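Local coordinates for protein thiosulfate sulfurtransferase (Pseudomonas aeruginosa, PDB 1YT8) that probably transfers sulfur from thiosulfate to cyanide, as rhodaneses do, using a chain built of four rhodanese-like repeats, with sulfite bound in one pocket, at residues T378-T383 with L460-T465; T393-F398 with V434-S439. All coordinates share one frame; numbering follows the deposited sequence.

Interaction 1: residues T378-T383 with L460-T465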
loop_
_atom_site.group_PDB
_atom_site.type_symbol
_atom_site.label_atom_id
_atom_site.label_comp_id
_atom_site.label_asym_id
_atom_site.label_seq_id
_atom_site.Cartn_x
_atom_site.Cartn_y
_atom_site.Cartn_z
ATOM N N THR A 378 30.759 -8.108 -8.301
ATOM C CA THR A 378 29.724 -8.890 -8.962
ATOM C C THR A 378 30.238 -10.128 -9.681
ATOM O O THR A 378 31.436 -10.284 -9.923
ATOM C CB THR A 378 28.943 -8.033 -9.980
ATOM O OG1 THR A 378 29.850 -7.498 -10.952
ATOM C CG2 THR A 378 28.222 -6.891 -9.277
ATOM N N ILE A 379 29.304 -11.009 -10.014
ATOM C CA ILE A 379 29.607 -12.244 -10.712
ATOM C C ILE A 379 28.498 -12.456 -11.741
ATOM O O ILE A 379 27.324 -12.239 -11.443
ATOM C CB ILE A 379 29.658 -13.432 -9.724
ATOM C CG1 ILE A 379 29.980 -14.726 -10.473
ATOM C CG2 ILE A 379 28.333 -13.550 -8.976
ATOM C CD1 ILE A 379 30.120 -15.939 -9.563
ATOM N N ASP A 380 28.873 -12.856 -12.952
ATOM C CA ASP A 380 27.899 -13.084 -14.015
ATOM C C ASP A 380 27.166 -14.402 -13.788
ATOM O O ASP A 380 27.710 -15.331 -13.198
ATOM C CB ASP A 380 28.591 -13.122 -15.387
ATOM C CG ASP A 380 29.396 -11.865 -15.676
ATOM O OD1 ASP A 380 28.835 -10.753 -15.559
ATOM O OD2 ASP A 380 30.592 -11.988 -16.029
ATOM N N PRO A 381 25.914 -14.497 -14.258
ATOM C CA PRO A 381 25.111 -15.713 -14.103
ATOM C C PRO A 381 25.817 -16.991 -14.569
ATOM O O PRO A 381 25.782 -18.008 -13.878
ATOM C CB PRO A 381 23.864 -15.403 -14.927
ATOM C CG PRO A 381 23.694 -13.927 -14.703
ATOM C CD PRO A 381 25.112 -13.409 -14.848
ATOM N N THR A 382 26.459 -16.942 -15.733
ATOM C CA THR A 382 27.151 -18.121 -16.251
ATOM C C THR A 382 28.323 -18.532 -15.359
ATOM O O THR A 382 28.642 -19.712 -15.246
ATOM C CB THR A 382 27.659 -17.894 -17.694
ATOM O OG1 THR A 382 28.528 -16.757 -17.732
ATOM C CG2 THR A 382 26.488 -17.658 -18.638
ATOM N N THR A 383 28.968 -17.557 -14.728
ATOM C CA THR A 383 30.084 -17.859 -13.838
ATOM C C THR A 383 29.526 -18.529 -12.588
ATOM O O THR A 383 30.094 -19.493 -12.081
ATOM C CB THR A 383 30.836 -16.583 -13.433
ATOM O OG1 THR A 383 31.375 -15.961 -14.604
ATOM C CG2 THR A 383 31.974 -16.911 -12.470
ATOM N N LEU A 460 27.829 -10.306 -5.479
ATOM C CA LEU A 460 26.479 -9.937 -5.885
ATOM C C LEU A 460 26.242 -10.457 -7.297
ATOM O O LEU A 460 27.049 -10.215 -8.195
ATOM C CB LEU A 460 26.317 -8.415 -5.882
ATOM C CG LEU A 460 24.951 -7.875 -6.311
ATOM C CD1 LEU A 460 23.905 -8.276 -5.276
ATOM C CD2 LEU A 460 25.011 -6.347 -6.441
ATOM N N LEU A 461 25.145 -11.180 -7.489
ATOM C CA LEU A 461 24.821 -11.700 -8.810
ATOM C C LEU A 461 24.434 -10.523 -9.700
ATOM O O LEU A 461 23.462 -9.815 -9.420
ATOM C CB LEU A 461 23.661 -12.695 -8.724
ATOM C CG LEU A 461 23.231 -13.342 -10.044
ATOM C CD1 LEU A 461 24.418 -14.058 -10.673
ATOM C CD2 LEU A 461 22.096 -14.325 -9.792
ATOM N N ASP A 462 25.208 -10.315 -10.761
ATOM C CA ASP A 462 24.980 -9.225 -11.705
ATOM C C ASP A 462 23.611 -9.366 -12.368
ATOM O O ASP A 462 23.402 -10.269 -13.175
ATOM C CB ASP A 462 26.063 -9.245 -12.789
ATOM C CG ASP A 462 26.285 -7.883 -13.431
ATOM O OD1 ASP A 462 25.304 -7.132 -13.620
ATOM O OD2 ASP A 462 27.449 -7.572 -13.760
ATOM N N GLY A 463 22.683 -8.479 -12.024
ATOM C CA GLY A 463 21.355 -8.537 -12.617
ATOM C C GLY A 463 20.357 -9.404 -11.868
ATOM O O GLY A 463 19.197 -9.526 -12.274
ATOM N N GLY A 464 20.804 -10.019 -10.778
ATOM C CA GLY A 464 19.920 -10.857 -9.987
ATOM C C GLY A 464 19.338 -12.068 -10.692
ATOM O O GLY A 464 19.795 -12.471 -11.762
ATOM N N THR A 465 18.308 -12.646 -10.084
ATOM C CA THR A 465 17.653 -13.831 -10.620
ATOM C C THR A 465 17.069 -13.600 -12.012
ATOM O O THR A 465 17.007 -14.524 -12.825
ATOM C CB THR A 465 16.551 -14.314 -9.658
ATOM O OG1 THR A 465 17.121 -14.522 -8.358
ATOM C CG2 THR A 465 15.937 -15.621 -10.149
#
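I379 is held through both its N and its O by segment 460-465. Its N donates to L460 O at 3.0 Å, with a bent N-H, and its O takes the N-H of D462 at 2.9 Å along a nearly straight 171° line. Two parallel bridges result, T378 with L460 and I379 with L461, and they set the short strand 378-379 as an outermost strand of the five-stranded parallel sheet of a rhodanese-like fold. L460 O has a second, weaker neighbour in the CA-H of T378, with CA 3.1 Å from that oxygen.

Beyond the backbone, L461 supplies the apolar contact to I379 and P381. Its CG is anti to the backbone N (chi1 -179°), and the CD1 branch reaches back across the strands to lie 3.5 Å from I379 O. The same methyl touches P381 in the first turn of helix 381-387, 4.1 Å from its CG, and brushes I379 CG2. L384 and W387 of that helix pack further out, on L461 and I379 respectively, while T436 and V434 approach the same two side chains from the central strand 432-436. On the T378-L460 face, L460 packs against A443 and R444 of helix 441-454.

A type II turn from L461 to G464, closed by G464 N on L461 O, leads into helix 464-470. On the exposed side the carboxylates of D380 and D462 run alongside each other with their planes 23° apart; their like charges probably repel mildly, D380 OD1 standing 3.9 Å from D462 OD2.

Interaction 2: residues T393-F398 with V434-S439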
loop_
_atom_site.group_PDB
_atom_site.type_symbol
_atom_site.label_atom_id
_atom_site.label_comp_id
_atom_site.label_asym_id
_atom_site.label_seq_id
_atom_site.Cartn_x
_atom_site.Cartn_y
_atom_site.Cartn_z
ATOM N N THR A 393 29.687 -23.053 -2.488
ATOM C CA THR A 393 29.070 -21.771 -2.801
ATOM C C THR A 393 27.657 -21.695 -2.244
ATOM O O THR A 393 26.807 -22.524 -2.577
ATOM C CB THR A 393 29.008 -21.530 -4.323
ATOM O OG1 THR A 393 30.337 -21.492 -4.859
ATOM C CG2 THR A 393 28.312 -20.211 -4.627
ATOM N N ARG A 394 27.411 -20.702 -1.394
ATOM C CA ARG A 394 26.087 -20.516 -0.809
ATOM C C ARG A 394 25.376 -19.342 -1.474
ATOM O O ARG A 394 25.886 -18.218 -1.502
ATOM C CB ARG A 394 26.184 -20.268 0.700
ATOM C CG ARG A 394 24.836 -19.970 1.366
ATOM C CD ARG A 394 23.865 -21.142 1.215
ATOM N NE ARG A 394 24.203 -22.249 2.104
ATOM C CZ ARG A 394 23.654 -23.460 2.043
ATOM N NH1 ARG A 394 22.734 -23.736 1.128
ATOM N NH2 ARG A 394 24.018 -24.392 2.909
ATOM N N VAL A 395 24.204 -19.616 -2.030
ATOM C CA VAL A 395 23.421 -18.579 -2.685
ATOM C C VAL A 395 22.280 -18.173 -1.763
ATOM O O VAL A 395 21.504 -19.015 -1.320
ATOM C CB VAL A 395 22.834 -19.079 -4.019
ATOM C CG1 VAL A 395 21.940 -18.004 -4.632
ATOM C CG2 VAL A 395 23.964 -19.438 -4.979
ATOM N N LEU A 396 22.198 -16.878 -1.470
ATOM C CA LEU A 396 21.154 -16.336 -0.611
ATOM C C LEU A 396 20.203 -15.499 -1.460
ATOM O O LEU A 396 20.640 -14.598 -2.178
ATOM C CB LEU A 396 21.774 -15.459 0.482
ATOM C CG LEU A 396 22.825 -16.122 1.372
ATOM C CD1 LEU A 396 23.254 -15.143 2.463
ATOM C CD2 LEU A 396 22.252 -17.399 1.987
ATOM N N ASP A 397 18.908 -15.797 -1.370
ATOM C CA ASP A 397 17.882 -15.092 -2.137
ATOM C C ASP A 397 17.098 -14.146 -1.219
ATOM O O ASP A 397 16.443 -14.589 -0.280
ATOM C CB ASP A 397 16.922 -16.109 -2.763
ATOM C CG ASP A 397 16.130 -15.536 -3.923
ATOM O OD1 ASP A 397 15.985 -14.296 -4.002
ATOM O OD2 ASP A 397 15.641 -16.335 -4.754
ATOM N N PHE A 398 17.158 -12.850 -1.513
ATOM C CA PHE A 398 16.481 -11.833 -0.711
ATOM C C PHE A 398 15.109 -11.399 -1.229
ATOM O O PHE A 398 14.450 -10.555 -0.611
ATOM C CB PHE A 398 17.385 -10.602 -0.587
ATOM C CG PHE A 398 18.602 -10.832 0.263
ATOM C CD1 PHE A 398 18.598 -10.494 1.612
ATOM C CD2 PHE A 398 19.738 -11.427 -0.275
ATOM C CE1 PHE A 398 19.709 -10.746 2.416
ATOM C CE2 PHE A 398 20.854 -11.687 0.523
ATOM C CZ PHE A 398 20.838 -11.345 1.869
ATOM N N VAL A 434 27.011 -15.764 -2.601
ATOM C CA VAL A 434 26.553 -15.014 -3.757
ATOM C C VAL A 434 25.132 -14.585 -3.400
ATOM O O VAL A 434 24.282 -15.424 -3.101
ATOM C CB VAL A 434 26.530 -15.873 -5.034
ATOM C CG1 VAL A 434 25.958 -15.053 -6.189
ATOM C CG2 VAL A 434 27.946 -16.337 -5.375
ATOM N N LEU A 435 24.885 -13.280 -3.409
ATOM C CA LEU A 435 23.568 -12.762 -3.050
ATOM C C LEU A 435 22.744 -12.387 -4.277
ATOM O O LEU A 435 23.274 -11.873 -5.262
ATOM C CB LEU A 435 23.721 -11.538 -2.141
ATOM C CG LEU A 435 24.811 -11.616 -1.059
ATOM C CD1 LEU A 435 24.718 -10.373 -0.188
ATOM C CD2 LEU A 435 24.657 -12.874 -0.213
ATOM N N THR A 436 21.441 -12.642 -4.213
ATOM C CA THR A 436 20.564 -12.317 -5.325
ATOM C C THR A 436 19.179 -11.898 -4.843
ATOM O O THR A 436 18.859 -11.975 -3.659
ATOM C CB THR A 436 20.402 -13.529 -6.283
ATOM O OG1 THR A 436 19.729 -13.117 -7.481
ATOM C CG2 THR A 436 19.583 -14.633 -5.619
ATOM N N CYS A 437 18.380 -11.431 -5.790
ATOM C CA CYS A 437 16.996 -11.035 -5.570
ATOM C C CYS A 437 16.494 -10.785 -6.983
ATOM O O CYS A 437 17.204 -11.086 -7.947
ATOM C CB CYS A 437 16.877 -9.776 -4.691
ATOM S SG CYS A 437 17.506 -8.229 -5.370
ATOM N N GLY A 438 15.286 -10.251 -7.121
ATOM C CA GLY A 438 14.749 -10.012 -8.448
ATOM C C GLY A 438 15.707 -9.367 -9.434
ATOM O O GLY A 438 15.951 -9.902 -10.519
ATOM N N SER A 439 16.272 -8.227 -9.049
ATOM C CA SER A 439 17.177 -7.484 -9.918
ATOM C C SER A 439 18.569 -7.267 -9.336
ATOM O O SER A 439 19.431 -6.710 -10.010
ATOM C CB SER A 439 16.565 -6.121 -10.221
ATOM O OG SER A 439 16.443 -5.372 -9.018
#
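The F398 ring meets T436 O at its edge, in the ring plane, with CD2 3.5 Å from that oxygen; L435 CB approaches CE2 obliquely, at 3.9 Å. T436 O also accepts the F398 N-H at 2.9 Å and 173°, which ties the ring's own backbone to the atom at its edge. Three more bonds join the parallel strands: V434 N to R394 O, L396 N to V434 O, and T436 N to L396 O.

On the L396 face, L396 and L435 extend alongside each other in one direction, and L435 CD2 sits 3.8 Å from L396 CD1. On the other face T436 CG2, placed between its own N and carbonyl carbon, packs 4.0 Å from D397 CG and leaves OG1 anti to N (chi1 -170°) to bond T465. D397 OD1 is held by T399 N, beyond the strand end.

These are neighbouring central strands of the rhodanese-like sheet. Helices 441-454 and 420-427 cover the face of L396 and L435, through A443 and V447 on L435 and L424 on L396; helix 381-387 covers the V434 side through L384 and W387, and strand 413-414 flanks strand 393-397.

In the fold
Interactions 1 and 2 are parts of one parallel sheet, ordered 378-379, 458-461, 432-436, 393-397, 413-414, and their centres lie about 9 Å apart. Along the chain both segments of interaction 2 fall between the two segments of interaction 1. The join runs between strands 458-461 and 432-436: L461 N lies 3.0 Å from L435 O, and beyond the strand ends T465 N lies 2.9 Å from C437 O, both probable hydrogen bonds. The sulfite lies elsewhere in the chain, held by C193-R198 of one rhodanese-like repeat with Q312 from the next, so neither contact lines it. C437 directly follows strand 432-436 as C193 follows strand 188-192, consistent with equivalent positions in the two repeats.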